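Local coordinates for tyrosine specific protein phosphatase (PDB 4AZ1), which probably removes phosphate from phosphotyrosine in protein substrates, at residues Y76-L81 with R265-M270; K111-V116 with T219-V224; L167-R172 with V189-W194. All coordinates share one frame; numbering follows the deposited sequence.

All three contacts reach the same mixed sheet of the phosphatase domain. Contact 1 joins its edge strand 79-82 to the loop after helix 255-266, contact 2 pairs the parallel strands 115-118 and 222-225, and contact 3 lies in the hairpin of strands 169-177 and 184-191. Contact 3 is nested in the chain loop closed by contact 2, and that in the loop closed by contact 1. Between centres, contacts 1 and 2 are about 15 Å apart, 2 and 3 about 18 Å, 1 and 3 about 23 Å. Contact 1 ties the edge strand to the signature loop through Arg-267, strand 222-225 leads into that loop, and strand 184-191 leads to the WPD sequence.

Contact 1 (Y76-L81 with R265-M270); sequences YINGNL and RQRFGM. With FMT (formic acid), chain H.
Arg-267 reaches across to Asn-78 and Asn-80 with its guanidinium, and hydrogen bonds to their side-chain oxygens are the main polar link. Arg-267 NH1 gives the shorter bond, 2.8 Å to Asn-80 OD1, with the acceptor near the guanidinium plane. Arg-267 NH1 also bonds Asn-78 OD1 at 3.3 Å, nearly along the C=O axis, while NH2 makes only a weak bond to that same oxygen. The amide of Asn-78 stands steeply to the guanidinium, 75° between planes, and its ND2 is taken by Ile-54 O. Arg-267 has CG anti to the backbone N (chi1 -179°) and is extended from CG to NE, which carries the charged end over to the edge strand.

The same arginine serves the signature CX5R loop, which in this family binds the substrate phosphate: its NE and NH2 donate to the carbonyls of Gly-229 and Ala-228, so one guanidinium ties that loop to strand 79-82 and the turn before it.

Van der Waals contacts complete the interface. Arg-267 CG passes Asn-80 OD1 at 3.4 Å, and Asn-80 CB rests 3.4 Å from Gln-266 O. At the Asn-78 end a bound formic acid, probably from the crystallisation liquor and also held by Gln-94, accepts from Asn-78 N at 2.8 Å (O1).

Contact 2 (K111-V116 with T219-V224); sequences KKISLV and TVPVVV
Val-223 and Val-116 form a parallel beta bridge between strands 222-225 and 115-118, neighbours inside the mixed sheet of the phosphatase domain. Strand 222-225 runs directly into the signature CX5R loop, so this pairing fixes the strand leading into it. The evidence is a backbone bond from Val-223 N to Leu-115 O, 3.0 Å long with an N-H...O angle of 146°, joined by a CA-H...O contact of 3.3 Å from Val-116 CA to Val-223 O. Ahead of the bridge the two chains are further apart (CA atoms of Ile-113 and Val-220 6.0 Å), and a water links them, donating to Pro-221 O and accepting from Leu-115 N.

Around this backbone frame, Leu-115 and Val-222 lie side by side, CD2 to CG1 at 4.0 Å, pointing the same way. Ile-113 instead crosses its partners at about a right angle. Its CG2 meets Val-223 CG2 at 3.7 Å, while the CD1 tip, bent round at CG1 (chi1 -64°, chi2 -56°), packs on Pro-221 CD at 3.8 Å.

Further out, Met-107 and Leu-108 of helix 101-110 pack on Ile-113, and Phe-104 on Val-223. That helix ends in a Schellman motif in which Lys-112 takes positive phi. Where the chain turns, Val-220 CG1 sits 3.6 Å from Lys-111 O.

Contact 3 (L167-R172 with V189-W194); sequences LKITRR and VQYTGW. With FMT (formic acid), chain G.
The guanidinium of Arg-172 meets Gln-190 end-on, with Thr-170 CG2 over the centre of one face, and makes a cation-pi contact with Trp-134. At its edge Arg-172 NH1 and NH2 both donate to Gln-190 OE1, at 2.8 and 3.2 Å, with the oxygen close to the guanidinium plane and the amide turned 46° from it; NH1 also bonds Gln-188 OE1. Ile-169 CG2 lies over one face of the Arg-171 guanidinium, whose NH2 bonds Asn-212. The Tyr-191 ring turns its edge to Leu-167 O, 3.3 Å from its CE1, and to Lys-168 O, with Trp-194 N above one face.

An antiparallel hairpin runs between these groups, the Arg-172/Gln-190 pair on the face of Thr-170 and the Tyr-191 ring on the opposite face. Thr-170 and Gln-190 are a hydrogen-bonded pair, each N 2.8 Å from the other's O, flanked by the non-hydrogen-bonded pairs Ile-169 with Tyr-191 and Arg-171 with Val-189. On the Tyr-191 face Ile-169 CG2 touches Val-189 CG1 at 3.6 Å. On its other edge strand 169-177 pairs with 151-164, from a G1 bulge where Lys-168 and Ile-169 face Glu-164.

Trp-194 begins the WPD sequence; the near-straight bond from Thr-192 N to Lys-168 O (171°) probably anchors the chain two residues before it. The arginine donors would polarise the Gln-190 amide and should strengthen NE2 as a donor to Thr-120 O and a bound formic acid.

Contact 1 (Y76-L81 with R265-M270)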
loop_
_atom_site.group_PDB
_atom_site.type_symbol
_atom_site.label_atom_id
_atom_site.label_comp_id
_atom_site.label_asym_id
_atom_site.label_seq_id
_atom_site.Cartn_x
_atom_site.Cartn_y
_atom_site.Cartn_z
ATOM N N TYR A 76 -1.487 -9.460 -5.363
ATOM C CA TYR A 76 -1.338 -9.281 -6.792
ATOM C C TYR A 76 -0.265 -8.250 -7.067
ATOM O O TYR A 76 -0.302 -7.123 -6.544
ATOM C CB TYR A 76 -2.665 -8.857 -7.440
ATOM C CG TYR A 76 -2.519 -8.383 -8.877
ATOM C CD1 TYR A 76 -2.543 -9.286 -9.929
ATOM C CD2 TYR A 76 -2.377 -7.032 -9.177
ATOM C CE1 TYR A 76 -2.412 -8.863 -11.235
ATOM C CE2 TYR A 76 -2.249 -6.600 -10.490
ATOM C CZ TYR A 76 -2.268 -7.523 -11.508
ATOM O OH TYR A 76 -2.142 -7.103 -12.808
ATOM N N ILE A 77 0.711 -8.654 -7.869
ATOM C CA ILE A 77 1.564 -7.700 -8.519
ATOM C C ILE A 77 1.358 -7.901 -10.023
ATOM O O ILE A 77 1.170 -9.034 -10.491
ATOM C CB ILE A 77 3.037 -7.835 -8.087
ATOM C CG1 ILE A 77 3.686 -9.068 -8.708
ATOM C CG2 ILE A 77 3.144 -7.867 -6.539
ATOM C CD1 ILE A 77 5.207 -8.952 -8.830
ATOM N N ASN A 78 1.320 -6.802 -10.768
ATOM C CA ASN A 78 1.277 -6.882 -12.226
ATOM C C ASN A 78 2.688 -7.265 -12.676
ATOM O O ASN A 78 3.514 -6.392 -12.972
ATOM C CB ASN A 78 0.864 -5.523 -12.793
ATOM C CG ASN A 78 0.697 -5.523 -14.297
ATOM O OD1 ASN A 78 1.457 -6.159 -15.029
ATOM N ND2 ASN A 78 -0.293 -4.777 -14.769
ATOM N N GLY A 79 2.984 -8.565 -12.678
ATOM C CA GLY A 79 4.343 -9.007 -12.955
ATOM C C GLY A 79 4.443 -10.427 -13.468
ATOM O O GLY A 79 3.538 -11.239 -13.263
ATOM N N ASN A 80 5.551 -10.733 -14.138
ATOM C CA ASN A 80 5.747 -12.063 -14.702
ATOM C C ASN A 80 7.142 -12.595 -14.427
ATOM O O ASN A 80 8.110 -11.825 -14.343
ATOM C CB ASN A 80 5.513 -12.049 -16.210
ATOM C CG ASN A 80 4.095 -11.657 -16.577
ATOM O OD1 ASN A 80 3.795 -10.471 -16.744
ATOM N ND2 ASN A 80 3.217 -12.654 -16.721
ATOM N N LEU A 81 7.238 -13.915 -14.295
ATOM C CA LEU A 81 8.518 -14.594 -14.118
ATOM C C LEU A 81 9.231 -14.670 -15.466
ATOM O O LEU A 81 8.714 -15.257 -16.401
ATOM C CB LEU A 81 8.294 -16.019 -13.594
ATOM C CG LEU A 81 9.548 -16.802 -13.200
ATOM C CD1 LEU A 81 10.284 -16.068 -12.109
ATOM C CD2 LEU A 81 9.240 -18.239 -12.750
ATOM N N ARG A 265 7.292 -13.530 -25.069
ATOM C CA ARG A 265 6.375 -14.653 -24.891
ATOM C C ARG A 265 6.008 -14.814 -23.424
ATOM O O ARG A 265 5.006 -15.450 -23.094
ATOM C CB ARG A 265 6.989 -15.968 -25.392
ATOM C CG ARG A 265 7.086 -16.109 -26.902
ATOM C CD ARG A 265 7.557 -17.520 -27.301
ATOM N NE ARG A 265 8.996 -17.723 -27.099
ATOM C CZ ARG A 265 9.931 -17.461 -28.016
ATOM N NH1 ARG A 265 9.596 -16.975 -29.210
ATOM N NH2 ARG A 265 11.209 -17.685 -27.742
ATOM N N GLN A 266 6.827 -14.251 -22.543
ATOM C CA GLN A 266 6.626 -14.460 -21.110
ATOM C C GLN A 266 5.995 -13.242 -20.435
ATOM O O GLN A 266 5.402 -13.351 -19.366
ATOM C CB GLN A 266 7.955 -14.823 -20.445
ATOM C CG GLN A 266 8.562 -16.145 -20.909
ATOM C CD GLN A 266 9.945 -16.362 -20.322
ATOM O OE1 GLN A 266 10.086 -16.709 -19.149
ATOM N NE2 GLN A 266 10.975 -16.138 -21.132
ATOM N N ARG A 267 6.139 -12.080 -21.065
ATOM C CA ARG A 267 5.460 -10.861 -20.618
ATOM C C ARG A 267 5.208 -9.980 -21.837
ATOM O O ARG A 267 6.138 -9.398 -22.398
ATOM C CB ARG A 267 6.297 -10.097 -19.582
ATOM C CG ARG A 267 5.631 -8.810 -19.053
ATOM C CD ARG A 267 6.327 -8.317 -17.782
ATOM N NE ARG A 267 5.900 -6.977 -17.358
ATOM C CZ ARG A 267 4.870 -6.723 -16.552
ATOM N NH1 ARG A 267 4.120 -7.723 -16.089
ATOM N NH2 ARG A 267 4.577 -5.462 -16.222
ATOM N N PHE A 268 3.947 -9.894 -22.242
ATOM C CA PHE A 268 3.577 -9.196 -23.469
ATOM C C PHE A 268 4.164 -7.790 -23.542
ATOM O O PHE A 268 4.017 -6.998 -22.609
ATOM C CB PHE A 268 2.057 -9.112 -23.583
ATOM C CG PHE A 268 1.592 -8.546 -24.882
ATOM C CD1 PHE A 268 1.447 -9.369 -25.990
ATOM C CD2 PHE A 268 1.323 -7.182 -25.009
ATOM C CE1 PHE A 268 1.031 -8.853 -27.210
ATOM C CE2 PHE A 268 0.913 -6.654 -26.229
ATOM C CZ PHE A 268 0.769 -7.495 -27.332
ATOM N N GLY A 269 4.842 -7.488 -24.645
ATOM C CA GLY A 269 5.268 -6.122 -24.903
ATOM C C GLY A 269 6.645 -5.763 -24.380
ATOM O O GLY A 269 7.046 -4.599 -24.488
ATOM N N MET A 270 7.372 -6.746 -23.840
ATOM C CA MET A 270 8.722 -6.503 -23.313
ATOM C C MET A 270 9.607 -5.776 -24.336
ATOM O O MET A 270 9.640 -6.142 -25.536
ATOM C CB MET A 270 9.404 -7.808 -22.861
ATOM C CG MET A 270 8.941 -8.347 -21.508
ATOM S SD MET A 270 9.408 -7.347 -20.080
ATOM C CE MET A 270 10.898 -8.189 -19.546
HETATM C C FMT H . 3.362 -4.272 -8.771
HETATM O O1 FMT H . 2.269 -4.637 -9.228
HETATM O O2 FMT H . 4.473 -4.670 -9.154
#

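Contact 2 (K111-V116 with T219-V224)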
loop_
_atom_site.group_PDB
_atom_site.type_symbol
_atom_site.label_atom_id
_atom_site.label_comp_id
_atom_site.label_asym_id
_atom_site.label_seq_id
_atom_site.Cartn_x
_atom_site.Cartn_y
_atom_site.Cartn_z
ATOM N N LYS A 111 8.479 -14.354 -0.686
ATOM C CA LYS A 111 9.357 -14.995 -1.661
ATOM C C LYS A 111 10.837 -14.840 -1.322
ATOM O O LYS A 111 11.685 -15.420 -2.003
ATOM C CB LYS A 111 9.079 -14.471 -3.079
ATOM C CG LYS A 111 7.745 -14.929 -3.628
ATOM C CD LYS A 111 7.684 -16.446 -3.644
ATOM C CE LYS A 111 6.309 -16.950 -4.046
ATOM N NZ LYS A 111 6.308 -18.438 -4.298
ATOM N N LYS A 112 11.135 -14.069 -0.273
ATOM C CA LYS A 112 12.517 -13.870 0.177
ATOM C C LYS A 112 13.369 -13.263 -0.942
ATOM O O LYS A 112 14.512 -13.671 -1.173
ATOM C CB LYS A 112 13.147 -15.190 0.673
ATOM C CG LYS A 112 12.328 -15.938 1.735
ATOM C CD LYS A 112 12.001 -15.045 2.925
ATOM C CE LYS A 112 10.926 -15.673 3.824
ATOM N NZ LYS A 112 10.340 -14.680 4.775
ATOM N N ILE A 113 12.806 -12.288 -1.639
ATOM C CA ILE A 113 13.521 -11.637 -2.726
ATOM C C ILE A 113 14.748 -10.911 -2.168
ATOM O O ILE A 113 14.659 -10.215 -1.149
ATOM C CB ILE A 113 12.595 -10.683 -3.491
ATOM C CG1 ILE A 113 11.462 -11.480 -4.150
ATOM C CG2 ILE A 113 13.375 -9.872 -4.518
ATOM C CD1 ILE A 113 11.950 -12.600 -5.081
ATOM N N SER A 114 15.899 -11.096 -2.812
ATOM C CA SER A 114 17.141 -10.520 -2.301
ATOM C C SER A 114 17.530 -9.204 -2.999
ATOM O O SER A 114 18.235 -8.371 -2.417
ATOM C CB SER A 114 18.269 -11.567 -2.338
ATOM O OG SER A 114 19.549 -10.969 -2.410
ATOM N N LEU A 115 17.041 -8.997 -4.223
ATOM C CA LEU A 115 17.463 -7.834 -5.000
ATOM C C LEU A 115 16.325 -7.268 -5.840
ATOM O O LEU A 115 15.688 -7.978 -6.634
ATOM C CB LEU A 115 18.669 -8.171 -5.900
ATOM C CG LEU A 115 19.126 -7.088 -6.889
ATOM C CD1 LEU A 115 19.586 -5.836 -6.145
ATOM C CD2 LEU A 115 20.241 -7.595 -7.804
ATOM N N VAL A 116 16.079 -5.981 -5.643
ATOM C CA VAL A 116 15.085 -5.245 -6.393
ATOM C C VAL A 116 15.796 -4.149 -7.157
ATOM O O VAL A 116 16.542 -3.354 -6.566
ATOM C CB VAL A 116 14.065 -4.571 -5.449
ATOM C CG1 VAL A 116 13.181 -3.589 -6.251
ATOM C CG2 VAL A 116 13.216 -5.638 -4.765
ATOM N N THR A 219 19.182 -18.427 -6.172
ATOM C CA THR A 219 18.091 -19.184 -5.561
ATOM C C THR A 219 16.735 -18.461 -5.618
ATOM O O THR A 219 15.683 -19.094 -5.470
ATOM C CB THR A 219 18.414 -19.585 -4.101
ATOM O OG1 THR A 219 18.912 -18.448 -3.388
ATOM C CG2 THR A 219 19.464 -20.694 -4.063
ATOM N N VAL A 220 16.757 -17.146 -5.823
ATOM C CA VAL A 220 15.522 -16.365 -5.918
ATOM C C VAL A 220 15.596 -15.416 -7.109
ATOM O O VAL A 220 16.682 -14.959 -7.478
ATOM C CB VAL A 220 15.204 -15.575 -4.601
ATOM C CG1 VAL A 220 14.816 -16.529 -3.469
ATOM C CG2 VAL A 220 16.380 -14.696 -4.183
ATOM N N PRO A 221 14.438 -15.115 -7.724
ATOM C CA PRO A 221 14.489 -14.240 -8.897
ATOM C C PRO A 221 14.826 -12.809 -8.484
ATOM O O PRO A 221 14.525 -12.393 -7.356
ATOM C CB PRO A 221 13.055 -14.276 -9.436
ATOM C CG PRO A 221 12.292 -15.250 -8.566
ATOM C CD PRO A 221 13.057 -15.413 -7.304
ATOM N N VAL A 222 15.456 -12.069 -9.388
ATOM C CA VAL A 222 15.691 -10.646 -9.180
ATOM C C VAL A 222 14.464 -9.860 -9.649
ATOM O O VAL A 222 14.010 -10.037 -10.780
ATOM C CB VAL A 222 16.899 -10.172 -9.993
ATOM C CG1 VAL A 222 17.002 -8.650 -9.945
ATOM C CG2 VAL A 222 18.172 -10.843 -9.479
ATOM N N VAL A 223 13.917 -9.003 -8.792
ATOM C CA VAL A 223 12.782 -8.176 -9.194
ATOM C C VAL A 223 13.265 -6.919 -9.925
ATOM O O VAL A 223 14.150 -6.212 -9.435
ATOM C CB VAL A 223 11.905 -7.778 -7.992
ATOM C CG1 VAL A 223 10.886 -6.689 -8.393
ATOM C CG2 VAL A 223 11.188 -9.001 -7.421
ATOM N N VAL A 224 12.688 -6.645 -11.096
ATOM C CA VAL A 224 13.034 -5.452 -11.875
ATOM C C VAL A 224 11.772 -4.690 -12.282
ATOM O O VAL A 224 10.851 -5.278 -12.850
ATOM C CB VAL A 224 13.795 -5.834 -13.162
ATOM C CG1 VAL A 224 14.299 -4.580 -13.874
ATOM C CG2 VAL A 224 14.939 -6.761 -12.839
HETATM O O HOH W 1 16.683 -11.503 -5.542
#

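Contact 3 (L167-R172 with V189-W194)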
loop_
_atom_site.group_PDB
_atom_site.type_symbol
_atom_site.label_atom_id
_atom_site.label_comp_id
_atom_site.label_asym_id
_atom_site.label_seq_id
_atom_site.Cartn_x
_atom_site.Cartn_y
_atom_site.Cartn_z
ATOM N N LEU A 167 27.167 7.633 -11.374
ATOM C CA LEU A 167 26.370 6.557 -11.954
ATOM C C LEU A 167 24.860 6.826 -11.868
ATOM O O LEU A 167 24.074 6.165 -12.553
ATOM C CB LEU A 167 26.709 5.224 -11.287
ATOM C CG LEU A 167 28.171 4.790 -11.398
ATOM C CD1 LEU A 167 28.408 3.411 -10.785
ATOM C CD2 LEU A 167 28.591 4.801 -12.845
ATOM N N LYS A 168 24.468 7.800 -11.043
ATOM C CA LYS A 168 23.055 8.068 -10.749
ATOM C C LYS A 168 22.395 6.821 -10.195
ATOM O O LYS A 168 21.294 6.455 -10.601
ATOM C CB LYS A 168 22.283 8.523 -11.997
ATOM C CG LYS A 168 22.864 9.756 -12.692
ATOM C CD LYS A 168 22.795 10.978 -11.795
ATOM C CE LYS A 168 22.810 12.240 -12.639
ATOM N NZ LYS A 168 21.954 12.059 -13.849
ATOM N N ILE A 169 23.078 6.156 -9.276
ATOM C CA ILE A 169 22.533 4.956 -8.676
ATOM C C ILE A 169 22.432 5.175 -7.179
ATOM O O ILE A 169 23.344 5.745 -6.566
ATOM C CB ILE A 169 23.420 3.721 -9.000
ATOM C CG1 ILE A 169 23.174 3.253 -10.450
ATOM C CG2 ILE A 169 23.155 2.584 -8.019
ATOM C CD1 ILE A 169 24.169 2.187 -10.931
ATOM N N THR A 170 21.313 4.751 -6.593
ATOM C CA THR A 170 21.178 4.769 -5.135
ATOM C C THR A 170 20.959 3.350 -4.664
ATOM O O THR A 170 20.138 2.627 -5.242
ATOM C CB THR A 170 20.009 5.676 -4.670
ATOM O OG1 THR A 170 20.326 7.038 -4.974
ATOM C CG2 THR A 170 19.811 5.572 -3.148
ATOM N N ARG A 171 21.708 2.939 -3.644
ATOM C CA ARG A 171 21.539 1.603 -3.072
ATOM C C ARG A 171 20.961 1.714 -1.677
ATOM O O ARG A 171 21.524 2.400 -0.818
ATOM C CB ARG A 171 22.871 0.848 -3.040
ATOM C CG ARG A 171 23.456 0.660 -4.419
ATOM C CD ARG A 171 24.604 -0.353 -4.487
ATOM N NE ARG A 171 24.849 -0.656 -5.900
ATOM C CZ ARG A 171 25.760 -0.045 -6.657
ATOM N NH1 ARG A 171 26.562 0.882 -6.133
ATOM N NH2 ARG A 171 25.878 -0.378 -7.936
ATOM N N ARG A 172 19.835 1.039 -1.464
ATOM C CA ARG A 172 19.142 1.069 -0.183
ATOM C C ARG A 172 19.136 -0.339 0.392
ATOM O O ARG A 172 18.692 -1.286 -0.264
ATOM C CB ARG A 172 17.707 1.586 -0.367
ATOM C CG ARG A 172 17.628 2.980 -1.010
ATOM C CD ARG A 172 16.197 3.503 -1.102
ATOM N NE ARG A 172 16.175 4.888 -1.566
ATOM C CZ ARG A 172 15.989 5.269 -2.832
ATOM N NH1 ARG A 172 15.795 4.372 -3.791
ATOM N NH2 ARG A 172 15.998 6.560 -3.137
ATOM N N VAL A 189 18.080 -1.248 -5.567
ATOM C CA VAL A 189 19.022 -0.413 -6.303
ATOM C C VAL A 189 18.187 0.431 -7.270
ATOM O O VAL A 189 17.475 -0.112 -8.110
ATOM C CB VAL A 189 20.031 -1.277 -7.092
ATOM C CG1 VAL A 189 21.095 -0.399 -7.762
ATOM C CG2 VAL A 189 20.714 -2.285 -6.162
ATOM N N GLN A 190 18.242 1.750 -7.135
ATOM C CA GLN A 190 17.487 2.611 -8.036
ATOM C C GLN A 190 18.439 3.347 -8.974
ATOM O O GLN A 190 19.393 3.996 -8.534
ATOM C CB GLN A 190 16.623 3.621 -7.256
ATOM C CG GLN A 190 15.741 4.518 -8.152
ATOM C CD GLN A 190 15.021 5.601 -7.365
ATOM O OE1 GLN A 190 15.299 5.802 -6.177
ATOM N NE2 GLN A 190 14.081 6.301 -8.021
ATOM N N TYR A 191 18.165 3.252 -10.269
ATOM C CA TYR A 191 18.958 3.941 -11.275
ATOM C C TYR A 191 18.096 5.046 -11.881
ATOM O O TYR A 191 17.055 4.773 -12.508
ATOM C CB TYR A 191 19.406 2.933 -12.341
ATOM C CG TYR A 191 20.075 3.542 -13.548
ATOM C CD1 TYR A 191 20.973 4.580 -13.411
ATOM C CD2 TYR A 191 19.806 3.063 -14.836
ATOM C CE1 TYR A 191 21.581 5.150 -14.515
ATOM C CE2 TYR A 191 20.423 3.610 -15.944
ATOM C CZ TYR A 191 21.311 4.657 -15.778
ATOM O OH TYR A 191 21.937 5.220 -16.871
ATOM N N THR A 192 18.533 6.292 -11.690
ATOM C CA THR A 192 17.745 7.467 -12.075
ATOM C C THR A 192 18.371 8.240 -13.235
ATOM O O THR A 192 17.986 9.384 -13.500
ATOM C CB THR A 192 17.595 8.462 -10.891
ATOM O OG1 THR A 192 18.895 8.878 -10.459
ATOM C CG2 THR A 192 16.855 7.840 -9.733
ATOM N N GLY A 193 19.331 7.630 -13.926
ATOM C CA GLY A 193 20.031 8.331 -14.992
ATOM C C GLY A 193 19.591 7.909 -16.390
ATOM O O GLY A 193 20.267 8.210 -17.377
ATOM N N TRP A 194 18.463 7.208 -16.480
ATOM C CA TRP A 194 17.927 6.795 -17.768
ATOM C C TRP A 194 16.420 7.107 -17.834
ATOM O O TRP A 194 15.586 6.307 -17.402
ATOM C CB TRP A 194 18.194 5.300 -17.975
ATOM C CG TRP A 194 17.664 4.773 -19.270
ATOM C CD1 TRP A 194 17.230 5.507 -20.337
ATOM C CD2 TRP A 194 17.513 3.397 -19.644
ATOM N NE1 TRP A 194 16.831 4.679 -21.348
ATOM C CE2 TRP A 194 16.986 3.379 -20.951
ATOM C CE3 TRP A 194 17.775 2.183 -19.003
ATOM C CZ2 TRP A 194 16.713 2.195 -21.629
ATOM C CZ3 TRP A 194 17.499 1.003 -19.679
ATOM C CH2 TRP A 194 16.978 1.021 -20.977
HETATM C C FMT G . 13.686 9.801 -7.520
HETATM O O1 FMT G . 13.086 8.779 -7.851
HETATM O O2 FMT G . 13.895 10.750 -8.281
HETATM O O HOH W 2 19.077 12.452 -12.297
HETATM O O HOH W 3 20.056 8.016 -7.901
#